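Local coordinates for protein aldehyde dehydrogenase (Anabaena variabilis, PDB 4H7N) that probably oxidises aldehydes to carboxylic acids with NAD+ as cofactor, at residues Tyr283-Leu286 with Ile287-His291. Residues are numbered along the deposited sequence; the frame is centred on the assembly and turned at random.
Sequences YHQL and IAKAH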
ATOM      1  N   TYR A 283     -38.466  11.263 -12.079  1.00 30.28           N
ATOM      2  CA  TYR A 283     -38.035  10.743 -13.351  1.00 31.47           C
ATOM      3  C   TYR A 283     -38.576  11.586 -14.515  1.00 32.07           C
ATOM      4  O   TYR A 283     -37.897  11.727 -15.530  1.00 30.09           O
ATOM      5  CB  TYR A 283     -38.275   9.236 -13.507  1.00 32.75           C
ATOM      6  CG  TYR A 283     -39.629   8.731 -13.861  1.00 36.01           C
ATOM      7  CD1 TYR A 283     -40.136   8.896 -15.129  1.00 39.39           C
ATOM      8  CD2 TYR A 283     -40.361   7.972 -12.952  1.00 39.88           C
ATOM      9  CE1 TYR A 283     -41.364   8.388 -15.481  1.00 43.35           C
ATOM     10  CE2 TYR A 283     -41.599   7.443 -13.280  1.00 42.52           C
ATOM     11  CZ  TYR A 283     -42.106   7.652 -14.550  1.00 45.20           C
ATOM     12  OH  TYR A 283     -43.349   7.166 -14.914  1.00 49.47           O
ATOM     13  N   HIS A 284     -39.754  12.173 -14.343  1.00 33.69           N
ATOM     14  CA  HIS A 284     -40.261  13.100 -15.342  1.00 36.20           C
ATOM     15  C   HIS A 284     -39.423  14.340 -15.473  1.00 35.11           C
ATOM     16  O   HIS A 284     -39.170  14.813 -16.593  1.00 33.46           O
ATOM     17  CB  HIS A 284     -41.696  13.478 -15.051  1.00 39.68           C
ATOM     18  CG  HIS A 284     -42.657  12.412 -15.446  1.00 43.00           C
ATOM     19  ND1 HIS A 284     -42.707  11.902 -16.727  1.00 47.81           N
ATOM     20  CD2 HIS A 284     -43.595  11.752 -14.738  1.00 45.92           C
ATOM     21  CE1 HIS A 284     -43.648  10.974 -16.793  1.00 48.42           C
ATOM     22  NE2 HIS A 284     -44.199  10.863 -15.598  1.00 49.92           N
ATOM     23  N   GLN A 285     -38.938  14.855 -14.352  1.00 36.03           N
ATOM     24  CA  GLN A 285     -38.052  16.003 -14.459  1.00 35.48           C
ATOM     25  C   GLN A 285     -36.712  15.581 -15.121  1.00 33.12           C
ATOM     26  O   GLN A 285     -36.161  16.285 -15.989  1.00 31.79           O
ATOM     27  CB  GLN A 285     -37.909  16.729 -13.124  1.00 36.69           C
ATOM     28  CG  GLN A 285     -37.175  18.031 -13.326  1.00 39.47           C
ATOM     29  CD  GLN A 285     -36.879  18.816 -12.063  1.00 42.45           C
ATOM     30  OE1 GLN A 285     -36.214  19.842 -12.152  1.00 45.52           O
ATOM     31  NE2 GLN A 285     -37.340  18.351 -10.903  1.00 42.15           N
ATOM     32  N   LEU A 286     -36.205  14.410 -14.741  1.00 31.21           N
ATOM     33  CA  LEU A 286     -34.971  13.889 -15.334  1.00 30.55           C
ATOM     34  C   LEU A 286     -35.078  13.733 -16.844  1.00 30.33           C
ATOM     35  O   LEU A 286     -34.140  14.112 -17.618  1.00 28.86           O
ATOM     36  CB  LEU A 286     -34.574  12.546 -14.668  1.00 29.53           C
ATOM     37  CG  LEU A 286     -33.141  12.085 -14.910  1.00 31.00           C
ATOM     38  CD1 LEU A 286     -32.103  13.059 -14.317  1.00 31.42           C
ATOM     39  CD2 LEU A 286     -32.914  10.692 -14.329  1.00 30.23           C
ATOM     40  N   ILE A 287     -36.191  13.152 -17.272  1.00 30.16           N
ATOM     41  CA  ILE A 287     -36.401  12.996 -18.717  1.00 32.24           C
ATOM     42  C   ILE A 287     -36.331  14.337 -19.440  1.00 33.21           C
ATOM     43  O   ILE A 287     -35.660  14.455 -20.479  1.00 34.34           O
ATOM     44  CB  ILE A 287     -37.700  12.280 -19.043  1.00 32.69           C
ATOM     45  CG1 ILE A 287     -37.594  10.813 -18.631  1.00 33.11           C
ATOM     46  CG2 ILE A 287     -37.974  12.326 -20.552  1.00 33.03           C
ATOM     47  CD1 ILE A 287     -38.962  10.165 -18.481  1.00 35.53           C
ATOM     48  N   ALA A 288     -37.032  15.337 -18.918  1.00 34.60           N
ATOM     49  CA  ALA A 288     -37.126  16.633 -19.629  1.00 35.28           C
ATOM     50  C   ALA A 288     -35.724  17.231 -19.803  1.00 35.72           C
ATOM     51  O   ALA A 288     -35.360  17.727 -20.892  1.00 33.90           O
ATOM     52  CB  ALA A 288     -38.024  17.597 -18.876  1.00 36.90           C
ATOM     53  N   LYS A 289     -34.909  17.153 -18.738  1.00 32.42           N
ATOM     54  CA  LYS A 289     -33.548  17.665 -18.807  1.00 31.19           C
ATOM     55  C   LYS A 289     -32.654  16.835 -19.725  1.00 30.29           C
ATOM     56  O   LYS A 289     -31.826  17.376 -20.457  1.00 31.82           O
ATOM     57  CB  LYS A 289     -32.929  17.811 -17.373  1.00 30.00           C
ATOM     58  CG  LYS A 289     -33.681  18.817 -16.517  1.00 31.75           C
ATOM     59  CD  LYS A 289     -33.208  18.822 -15.070  1.00 32.51           C
ATOM     60  CE  LYS A 289     -33.747  20.061 -14.356  1.00 32.80           C
ATOM     61  NZ  LYS A 289     -33.202  20.163 -12.969  1.00 32.24           N
ATOM     62  N   ALA A 290     -32.791  15.524 -19.681  1.00 30.81           N
ATOM     63  CA  ALA A 290     -32.006  14.648 -20.537  1.00 31.87           C
ATOM     64  C   ALA A 290     -32.333  14.870 -22.005  1.00 33.52           C
ATOM     65  O   ALA A 290     -31.450  14.902 -22.872  1.00 30.72           O
ATOM     66  CB  ALA A 290     -32.298  13.218 -20.199  1.00 32.85           C
ATOM     67  N   HIS A 291     -33.602  15.079 -22.253  1.00 36.14           N
ATOM     68  CA  HIS A 291     -34.059  15.208 -23.598  1.00 39.50           C
ATOM     69  C   HIS A 291     -33.476  16.491 -24.234  1.00 40.79           C
ATOM     70  O   HIS A 291     -33.269  16.512 -25.431  1.00 42.12           O
ATOM     71  CB  HIS A 291     -35.578  15.168 -23.662  1.00 43.96           C
ATOM     72  CG  HIS A 291     -36.070  14.946 -25.037  1.00 48.03           C
ATOM     73  ND1 HIS A 291     -36.594  15.963 -25.810  1.00 57.14           N
ATOM     74  CD2 HIS A 291     -35.978  13.867 -25.843  1.00 49.15           C
ATOM     75  CE1 HIS A 291     -36.867  15.501 -27.019  1.00 56.04           C
ATOM     76  NE2 HIS A 291     -36.500  14.230 -27.063  1.00 54.13           N
TER
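Gln285 and Lys289, one helical turn apart, join side-chain ends through a hydrogen bond from NZ of Lys289 to OE1 of Gln285, 3.1 Å long. The two chains cross obliquely, both extended beyond CG. In Gln285 CG stands anti to the backbone N (chi1 -171°), whereas in Lys289 it is anti to the carbonyl carbon (chi1 -63°), a difference consistent with the ends meeting. The ammonium nitrogen sits above the amide, 46° out of the carbonyl plane, off the lone-pair directions of OE1. It has further partners on helix 247-259: a salt bridge to Glu248 and hydrogen bonds to Thr251 and Ser252. Such a cluster would probably favour the charged form of Lys289.

Gln285 and Lys289 lie on helix 279-292, whose side chains touch helix 247-259 as well as strands 349-352 and 369-375 of the seven-stranded sheet in the catalytic domain of the aldehyde dehydrogenase fold, away from the predicted active-site Glu232. Backbone i to i+4 bonds carry the helix through these residues: Ile287 N to Tyr283 O and Ala290 N to Leu286 O are both 2.8 Å. Tyr283 and Ile287 point the same way, side by side; CD1 of Ile287 reaches the ring edge near its plane, 3.8 Å from CD1 of Tyr283. Val350 is touched by Ile287 and by Leu286, and Met370 by Leu286 and Ala290, which places these apolar side chains against the sheet.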